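Probable translation initiation factor eIF-2B subunit delta (Schizosaccharomyces pombe, PDB 5B04) serves as a subunit of eIF2B, the complex that catalyses the exchange of GDP for GTP on the gamma subunit of the initiation factor eIF2. Local coordinates at residues R249-I257 / I373-F381; A396-M404 / L416-L427. All blocks are in the same frame, centred on the assembly; numbering follows the deposited sequence.

Contact 1 (R249-I257 / I373-F381)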
loop_
_atom_site.group_PDB
_atom_site.type_symbol
_atom_site.label_atom_id
_atom_site.label_comp_id
_atom_site.label_asym_id
_atom_site.label_seq_id
_atom_site.Cartn_x
_atom_site.Cartn_y
_atom_site.Cartn_z
ATOM N N ARG G 249 7.401 -11.838 37.712
ATOM C CA ARG G 249 7.196 -11.294 36.372
ATOM C C ARG G 249 7.852 -12.112 35.260
ATOM O O ARG G 249 7.344 -12.156 34.139
ATOM C CB ARG G 249 7.711 -9.853 36.304
ATOM C CG ARG G 249 7.147 -8.932 37.372
ATOM C CD ARG G 249 5.630 -9.011 37.435
ATOM N NE ARG G 249 5.011 -8.806 36.130
ATOM C CZ ARG G 249 4.734 -7.614 35.611
ATOM N NH1 ARG G 249 5.029 -6.511 36.284
ATOM N NH2 ARG G 249 4.166 -7.526 34.416
ATOM N N ILE G 250 8.975 -12.754 35.564
ATOM C CA ILE G 250 9.749 -13.442 34.534
ATOM C C ILE G 250 9.667 -14.964 34.627
ATOM O O ILE G 250 9.107 -15.617 33.746
ATOM C CB ILE G 250 11.232 -13.028 34.588
ATOM C CG1 ILE G 250 11.369 -11.512 34.429
ATOM C CG2 ILE G 250 12.027 -13.752 33.512
ATOM C CD1 ILE G 250 12.801 -11.024 34.421
ATOM N N ILE G 251 10.228 -15.523 35.694
ATOM C CA ILE G 251 10.359 -16.972 35.825
ATOM C C ILE G 251 9.019 -17.675 36.028
ATOM O O ILE G 251 8.666 -18.575 35.265
ATOM C CB ILE G 251 11.292 -17.339 36.989
ATOM C CG1 ILE G 251 12.656 -16.671 36.801
ATOM C CG2 ILE G 251 11.444 -18.848 37.093
ATOM C CD1 ILE G 251 13.558 -16.772 38.009
ATOM N N ILE G 252 8.284 -17.269 37.060
ATOM C CA ILE G 252 6.974 -17.848 37.346
ATOM C C ILE G 252 6.030 -17.669 36.162
ATOM O O ILE G 252 5.374 -18.618 35.731
ATOM C CB ILE G 252 6.337 -17.222 38.603
ATOM C CG1 ILE G 252 7.097 -17.652 39.858
ATOM C CG2 ILE G 252 4.875 -17.623 38.722
ATOM C CD1 ILE G 252 6.561 -17.039 41.133
ATOM N N ALA G 253 5.979 -16.447 35.637
ATOM C CA ALA G 253 5.137 -16.133 34.488
ATOM C C ALA G 253 5.485 -17.008 33.290
ATOM O O ALA G 253 4.598 -17.510 32.601
ATOM C CB ALA G 253 5.269 -14.663 34.125
ATOM N N GLY G 254 6.781 -17.187 33.053
ATOM C CA GLY G 254 7.253 -18.024 31.966
ATOM C C GLY G 254 6.726 -19.441 32.075
ATOM O O GLY G 254 6.262 -20.016 31.092
ATOM N N GLN G 255 6.788 -19.996 33.282
ATOM C CA GLN G 255 6.291 -21.343 33.539
ATOM C C GLN G 255 4.788 -21.432 33.294
ATOM O O GLN G 255 4.286 -22.460 32.838
ATOM C CB GLN G 255 6.618 -21.764 34.972
ATOM C CG GLN G 255 8.106 -21.790 35.281
ATOM C CD GLN G 255 8.392 -21.895 36.765
ATOM O OE1 GLN G 255 7.485 -21.804 37.592
ATOM N NE2 GLN G 255 9.660 -22.086 37.111
ATOM N N VAL G 256 4.077 -20.351 33.601
ATOM C CA VAL G 256 2.640 -20.281 33.357
ATOM C C VAL G 256 2.355 -20.293 31.861
ATOM O O VAL G 256 1.503 -21.045 31.386
ATOM C CB VAL G 256 2.014 -19.020 33.982
ATOM C CG1 VAL G 256 0.539 -18.924 33.621
ATOM C CG2 VAL G 256 2.199 -19.023 35.489
ATOM N N ILE G 257 3.079 -19.450 31.130
ATOM C CA ILE G 257 2.954 -19.372 29.680
ATOM C C ILE G 257 3.216 -20.728 29.036
ATOM O O ILE G 257 2.485 -21.151 28.142
ATOM C CB ILE G 257 3.929 -18.337 29.084
ATOM C CG1 ILE G 257 3.616 -16.939 29.618
ATOM C CG2 ILE G 257 3.864 -18.350 27.562
ATOM C CD1 ILE G 257 4.553 -15.869 29.104
ATOM N N ILE G 373 0.757 -18.010 17.213
ATOM C CA ILE G 373 0.675 -17.948 18.667
ATOM C C ILE G 373 1.849 -17.188 19.273
ATOM O O ILE G 373 2.984 -17.665 19.263
ATOM C CB ILE G 373 0.618 -19.362 19.273
ATOM C CG1 ILE G 373 -0.548 -20.146 18.666
ATOM C CG2 ILE G 373 0.496 -19.290 20.786
ATOM C CD1 ILE G 373 -0.628 -21.582 19.127
ATOM N N ALA G 374 1.567 -16.003 19.804
ATOM C CA ALA G 374 2.594 -15.169 20.416
ATOM C C ALA G 374 2.724 -15.455 21.908
ATOM O O ALA G 374 1.752 -15.355 22.656
ATOM C CB ALA G 374 2.288 -13.698 20.185
ATOM N N CYS G 375 3.931 -15.813 22.333
ATOM C CA CYS G 375 4.200 -16.096 23.738
ATOM C C CYS G 375 5.076 -15.008 24.349
ATOM O O CYS G 375 6.277 -14.947 24.089
ATOM C CB CYS G 375 4.871 -17.461 23.892
ATOM S SG CYS G 375 3.902 -18.837 23.242
ATOM N N CYS G 376 4.470 -14.153 25.164
ATOM C CA CYS G 376 5.186 -13.026 25.743
ATOM C C CYS G 376 4.805 -12.793 27.201
ATOM O O CYS G 376 3.626 -12.791 27.550
ATOM C CB CYS G 376 4.921 -11.759 24.926
ATOM S SG CYS G 376 5.900 -10.323 25.416
ATOM N N GLU G 377 5.812 -12.601 28.045
ATOM C CA GLU G 377 5.584 -12.253 29.441
ATOM C C GLU G 377 4.973 -10.857 29.532
ATOM O O GLU G 377 5.227 -10.008 28.677
ATOM C CB GLU G 377 6.890 -12.328 30.238
ATOM C CG GLU G 377 7.431 -13.742 30.452
ATOM C CD GLU G 377 8.168 -14.300 29.244
ATOM O OE1 GLU G 377 8.892 -15.305 29.406
ATOM O OE2 GLU G 377 8.028 -13.742 28.137
ATOM N N SER G 378 4.169 -10.625 30.564
ATOM C CA SER G 378 3.407 -9.384 30.685
ATOM C C SER G 378 4.288 -8.148 30.832
ATOM O O SER G 378 3.950 -7.078 30.327
ATOM C CB SER G 378 2.448 -9.463 31.874
ATOM O OG SER G 378 3.158 -9.643 33.088
ATOM N N TYR G 379 5.417 -8.294 31.519
ATOM C CA TYR G 379 6.281 -7.153 31.806
ATOM C C TYR G 379 6.979 -6.636 30.552
ATOM O O TYR G 379 7.623 -5.586 30.580
ATOM C CB TYR G 379 7.319 -7.520 32.870
ATOM C CG TYR G 379 8.518 -8.271 32.338
ATOM C CD1 TYR G 379 8.414 -9.598 31.945
ATOM C CD2 TYR G 379 9.758 -7.653 32.237
ATOM C CE1 TYR G 379 9.511 -10.288 31.461
ATOM C CE2 TYR G 379 10.858 -8.334 31.754
ATOM C CZ TYR G 379 10.729 -9.650 31.368
ATOM O OH TYR G 379 11.823 -10.332 30.886
ATOM N N LYS G 380 6.851 -7.375 29.454
ATOM C CA LYS G 380 7.429 -6.955 28.185
ATOM C C LYS G 380 6.397 -6.232 27.323
ATOM O O LYS G 380 6.662 -5.902 26.166
ATOM C CB LYS G 380 8.010 -8.155 27.435
ATOM C CG LYS G 380 9.243 -8.746 28.104
ATOM C CD LYS G 380 9.948 -9.756 27.215
ATOM C CE LYS G 380 9.092 -10.987 26.986
ATOM N NZ LYS G 380 9.845 -12.065 26.286
ATOM N N PHE G 381 5.221 -5.987 27.892
ATOM C CA PHE G 381 4.217 -5.162 27.231
ATOM C C PHE G 381 4.679 -3.712 27.298
ATOM O O PHE G 381 5.347 -3.318 28.254
ATOM C CB PHE G 381 2.836 -5.311 27.883
ATOM C CG PHE G 381 2.180 -6.653 27.662
ATOM C CD1 PHE G 381 2.891 -7.729 27.154
ATOM C CD2 PHE G 381 0.839 -6.830 27.963
ATOM C CE1 PHE G 381 2.279 -8.954 26.959
ATOM C CE2 PHE G 381 0.222 -8.051 27.767
ATOM C CZ PHE G 381 0.943 -9.114 27.265
#

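Contact 2 (A396-M404 / L416-L427)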
loop_
_atom_site.group_PDB
_atom_site.type_symbol
_atom_site.label_atom_id
_atom_site.label_comp_id
_atom_site.label_asym_id
_atom_site.label_seq_id
_atom_site.Cartn_x
_atom_site.Cartn_y
_atom_site.Cartn_z
ATOM N N ALA G 396 22.026 -3.680 13.192
ATOM C CA ALA G 396 23.092 -4.659 13.348
ATOM C C ALA G 396 24.232 -4.297 12.403
ATOM O O ALA G 396 23.987 -3.741 11.331
ATOM C CB ALA G 396 22.577 -6.065 13.070
ATOM N N PRO G 397 25.481 -4.592 12.803
ATOM C CA PRO G 397 26.666 -4.306 11.986
ATOM C C PRO G 397 26.522 -4.782 10.543
ATOM O O PRO G 397 26.187 -5.942 10.305
ATOM C CB PRO G 397 27.774 -5.077 12.705
ATOM C CG PRO G 397 27.347 -5.075 14.128
ATOM C CD PRO G 397 25.844 -5.177 14.108
ATOM N N GLY G 398 26.765 -3.882 9.595
ATOM C CA GLY G 398 26.617 -4.196 8.185
ATOM C C GLY G 398 27.625 -5.217 7.699
ATOM O O GLY G 398 27.401 -5.895 6.697
ATOM N N ASP G 399 28.739 -5.328 8.416
ATOM C CA ASP G 399 29.801 -6.258 8.050
ATOM C C ASP G 399 29.376 -7.712 8.245
ATOM O O ASP G 399 29.974 -8.624 7.676
ATOM C CB ASP G 399 31.064 -5.967 8.862
ATOM C CG ASP G 399 31.556 -4.544 8.683
ATOM O OD1 ASP G 399 31.344 -3.974 7.591
ATOM O OD2 ASP G 399 32.155 -3.996 9.631
ATOM N N GLN G 400 28.341 -7.921 9.055
ATOM C CA GLN G 400 27.790 -9.253 9.278
ATOM C C GLN G 400 27.234 -9.847 7.986
ATOM O O GLN G 400 27.200 -11.066 7.813
ATOM C CB GLN G 400 26.695 -9.206 10.345
ATOM C CG GLN G 400 27.180 -9.486 11.757
ATOM C CD GLN G 400 27.582 -10.935 11.958
ATOM O OE1 GLN G 400 26.736 -11.799 12.186
ATOM N NE2 GLN G 400 28.879 -11.206 11.872
ATOM N N LEU G 401 26.805 -8.973 7.082
ATOM C CA LEU G 401 26.185 -9.387 5.829
ATOM C C LEU G 401 27.221 -9.721 4.756
ATOM O O LEU G 401 26.894 -10.329 3.736
ATOM C CB LEU G 401 25.243 -8.292 5.327
ATOM C CG LEU G 401 23.796 -8.690 5.037
ATOM C CD1 LEU G 401 23.230 -9.532 6.168
ATOM C CD2 LEU G 401 22.951 -7.449 4.822
ATOM N N VAL G 402 28.475 -9.386 4.986
ATOM C CA VAL G 402 29.547 -9.776 4.081
ATOM C C VAL G 402 29.797 -11.267 3.991
ATOM O O VAL G 402 30.120 -11.766 2.941
ATOM C CB VAL G 402 30.848 -9.078 4.451
ATOM C CG1 VAL G 402 31.974 -9.494 3.530
ATOM C CG2 VAL G 402 30.655 -7.586 4.372
ATOM N N ASN G 403 29.718 -11.972 5.094
ATOM C CA ASN G 403 30.157 -13.342 5.088
ATOM C C ASN G 403 29.339 -14.082 4.082
ATOM O O ASN G 403 28.137 -14.023 4.100
ATOM C CB ASN G 403 29.964 -13.934 6.488
ATOM C CG ASN G 403 29.894 -15.451 6.508
ATOM O OD1 ASN G 403 30.783 -16.112 7.019
ATOM N ND2 ASN G 403 28.825 -15.998 5.955
ATOM N N MET G 404 30.003 -14.865 3.261
ATOM C CA MET G 404 29.300 -15.735 2.360
ATOM C C MET G 404 28.675 -16.741 3.277
ATOM O O MET G 404 29.151 -16.949 4.370
ATOM C CB MET G 404 30.244 -16.362 1.363
ATOM C CG MET G 404 30.744 -15.366 0.330
ATOM S SD MET G 404 29.456 -14.454 -0.537
ATOM C CE MET G 404 29.656 -12.833 0.167
ATOM N N LEU G 416 31.426 -7.945 -1.196
ATOM C CA LEU G 416 30.938 -6.729 -0.572
ATOM C C LEU G 416 31.794 -6.234 0.564
ATOM O O LEU G 416 31.411 -5.334 1.275
ATOM C CB LEU G 416 29.552 -6.962 -0.042
ATOM C CG LEU G 416 28.549 -7.330 -1.104
ATOM C CD1 LEU G 416 27.176 -7.318 -0.493
ATOM C CD2 LEU G 416 28.607 -6.324 -2.220
ATOM N N ALA G 417 32.950 -6.833 0.745
ATOM C CA ALA G 417 33.755 -6.567 1.904
ATOM C C ALA G 417 34.159 -5.124 2.002
ATOM O O ALA G 417 34.276 -4.600 3.082
ATOM C CB ALA G 417 34.974 -7.437 1.884
ATOM N N ASN G 418 34.439 -4.488 0.883
ATOM C CA ASN G 418 34.863 -3.092 0.918
ATOM C C ASN G 418 33.704 -2.127 0.691
ATOM O O ASN G 418 33.887 -1.048 0.128
ATOM C CB ASN G 418 35.950 -2.848 -0.130
ATOM C CG ASN G 418 35.539 -3.313 -1.515
ATOM O OD1 ASN G 418 34.985 -4.401 -1.678
ATOM N ND2 ASN G 418 35.805 -2.487 -2.519
ATOM N N TRP G 419 32.516 -2.516 1.145
ATOM C CA TRP G 419 31.300 -1.744 0.900
ATOM C C TRP G 419 31.321 -0.378 1.580
ATOM O O TRP G 419 30.649 0.554 1.135
ATOM C CB TRP G 419 30.075 -2.532 1.366
ATOM C CG TRP G 419 29.999 -2.694 2.852
ATOM C CD1 TRP G 419 30.667 -3.607 3.615
ATOM C CD2 TRP G 419 29.204 -1.921 3.758
ATOM N NE1 TRP G 419 30.338 -3.450 4.938
ATOM C CE2 TRP G 419 29.442 -2.422 5.054
ATOM C CE3 TRP G 419 28.315 -0.854 3.600
ATOM C CZ2 TRP G 419 28.823 -1.892 6.183
ATOM C CZ3 TRP G 419 27.703 -0.329 4.723
ATOM C CH2 TRP G 419 27.959 -0.848 5.998
ATOM N N LYS G 420 32.087 -0.268 2.660
ATOM C CA LYS G 420 32.230 0.992 3.382
ATOM C C LYS G 420 32.818 2.068 2.477
ATOM O O LYS G 420 32.451 3.240 2.562
ATOM C CB LYS G 420 33.115 0.806 4.616
ATOM C CG LYS G 420 32.667 -0.310 5.546
ATOM C CD LYS G 420 31.621 0.173 6.536
ATOM C CE LYS G 420 32.210 0.314 7.931
ATOM N NZ LYS G 420 32.739 -0.982 8.443
ATOM N N SER G 421 33.728 1.652 1.601
ATOM C CA SER G 421 34.431 2.573 0.720
ATOM C C SER G 421 33.674 2.814 -0.582
ATOM O O SER G 421 33.920 3.799 -1.278
ATOM C CB SER G 421 35.832 2.039 0.415
ATOM O OG SER G 421 36.515 1.701 1.610
ATOM N N VAL G 422 32.753 1.914 -0.912
ATOM C CA VAL G 422 31.997 2.029 -2.154
ATOM C C VAL G 422 30.826 2.995 -2.015
ATOM O O VAL G 422 30.005 2.871 -1.104
ATOM C CB VAL G 422 31.463 0.663 -2.624
ATOM C CG1 VAL G 422 30.777 0.803 -3.974
ATOM C CG2 VAL G 422 32.593 -0.347 -2.709
ATOM N N LYS G 423 30.761 3.959 -2.926
ATOM C CA LYS G 423 29.663 4.915 -2.966
ATOM C C LYS G 423 28.412 4.248 -3.536
ATOM O O LYS G 423 28.509 3.398 -4.422
ATOM C CB LYS G 423 30.058 6.143 -3.793
ATOM C CG LYS G 423 28.895 6.921 -4.384
ATOM C CD LYS G 423 29.379 8.003 -5.333
ATOM C CE LYS G 423 28.231 8.887 -5.797
ATOM N NZ LYS G 423 28.590 9.655 -7.020
ATOM N N ASN G 424 27.251 4.625 -2.997
ATOM C CA ASN G 424 25.945 4.086 -3.390
ATOM C C ASN G 424 25.748 2.624 -2.991
ATOM O O ASN G 424 24.711 2.030 -3.287
ATOM C CB ASN G 424 25.719 4.242 -4.899
ATOM C CG ASN G 424 25.567 5.689 -5.320
ATOM O OD1 ASN G 424 26.297 6.176 -6.183
ATOM N ND2 ASN G 424 24.611 6.384 -4.714
ATOM N N LEU G 425 26.737 2.047 -2.316
ATOM C CA LEU G 425 26.606 0.691 -1.800
ATOM C C LEU G 425 26.538 0.703 -0.280
ATOM O O LEU G 425 27.468 1.150 0.393
ATOM C CB LEU G 425 27.765 -0.191 -2.264
ATOM C CG LEU G 425 27.697 -1.642 -1.786
ATOM C CD1 LEU G 425 26.452 -2.328 -2.329
ATOM C CD2 LEU G 425 28.950 -2.404 -2.180
ATOM N N LYS G 426 25.428 0.205 0.253
ATOM C CA LYS G 426 25.207 0.184 1.691
ATOM C C LYS G 426 24.638 -1.162 2.125
ATOM O O LYS G 426 23.655 -1.638 1.563
ATOM C CB LYS G 426 24.266 1.319 2.098
ATOM C CG LYS G 426 23.938 1.371 3.581
ATOM C CD LYS G 426 22.789 2.333 3.845
ATOM C CE LYS G 426 22.855 2.912 5.249
ATOM N NZ LYS G 426 22.422 4.338 5.273
ATOM N N LEU G 427 25.265 -1.777 3.120
ATOM C CA LEU G 427 24.767 -3.030 3.672
ATOM C C LEU G 427 23.917 -2.742 4.901
ATOM O O LEU G 427 24.181 -1.788 5.634
ATOM C CB LEU G 427 25.918 -3.974 4.020
ATOM C CG LEU G 427 26.375 -4.936 2.919
ATOM C CD1 LEU G 427 26.780 -4.194 1.652
ATOM C CD2 LEU G 427 27.515 -5.808 3.415
#

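Contact 1 (R249-I257 / I373-F381)
Cys375 starts the contact by resting its CB against the helix, 3.9 Å from CG2 of Ile257. Its strand, 372-375, lies between strands 338-342 and 442-445 in the parallel part of a Rossmann-like sheet, and the chain leaving it runs back along helix 231-262 in the opposite direction. At Cys376 the side chain turns from the helix and the backbone makes the touch, its carbonyl O standing 3.6 Å from Ile257 CD1. The same methyl packs alongside the aliphatic part of Glu377, with CG 3.8 Å from CD1. A bend at chi2 (80°) then swings the buried carboxylate aside. There OE2 forms a salt bridge with Lys380, weak as a hydrogen bond, while OE1 is held chiefly by Asn161 of helix 160-177. Ser378 supplies the polar link between the segments. Its OG accepts a nearly straight bond from Arg249 NH2, 2.7 Å long with an N-H...O angle of 165°, and lies close to the guanidinium plane. Glu446 also hydrogen-bonds to this OG, so the hydroxyl stands between a cationic and an anionic side chain. Tyr379 completes the contact in two ways. Its CB sits over one face of the Arg249 guanidinium, 3.5 Å from NH2, and its ring receives Ile250 in a CH-pi contact. The CG1 of that isoleucine is 4.0 Å from the ring centroid and 28° off the normal. Asn161 OD1 binds the phenol oxygen, and against that same OH of Tyr379 rests Ile250 CD1, 3.7 Å away.

Contact 2 (A396-M404 / L416-L427)
Gly398 and Leu427 meet in the close-packed half of this contact, where the carbonyl O of Gly398 lies 3.3 Å from Leu427 CD2. That one methyl gathers several neighbours: Val402 CG2 reaches it at 3.7 Å, its side chain crossing that of Leu427 at about a right angle, and Leu401 CB comes against it as well. Val402 CG1 packs against the exposed Ala417, 3.8 Å from its CA. Beside this cluster stands the indole of Trp419, whose CZ2 approaches Gly398 CA to 3.8 Å. Leu427 CB lies over the centre of one indole face, and Lys420 CD sits nearer the rim of the opposite one. With chi1 at 68°, CG of Trp419 stands between its own backbone N and carbonyl carbon, and the ring is turned toward the 3-10 turn 398-400. The two segments form the opposite ends of the long connection between neighbouring antiparallel strands, 395-396 and 425-435. Residues 425-427 also pair in a parallel ladder with a strand of the eIF2B beta subunit, so the sheet continues across the subunit interface. Toward solvent, at the exposed Asp399, the contact becomes polar. Trp419 NE1 donates to Asp399 OD1 over 2.9 Å with a bent N-H...O angle of 145°, from close to the indole plane. Replacing Trp419 by an alanine would probably deprive Asp399 of its indole donor and open a gap between Leu427 CB and the Lys420 chain. The looser pairing is that of Lys420, whose NZ forms a salt bridge with the same carboxylate, 3.3 Å from Asp399 OD2, with weak hydrogen bonds to both oxygens.

Contacts 1 and 2 illustrate how one chain can place its long-range contacts in two different sheets. They follow in series along the sequence and share no strand, yet both lie in the part of the chain shared with the eIF2B alpha/beta/delta family. Their centres are about 37 Å apart, on opposite sides of the chain's centre, and their nearest atoms stay about 19 Å from each other. Contact 1 is buried and joins helix 231-262 to the end of strand 372-375, in the seven-stranded mixed sheet, and to the turn that follows it. Contact 2 belongs to the separate antiparallel sheet and is partly exposed; it holds together the ends of a loop beside strand 425-435, which pairs with the eIF2B beta subunit.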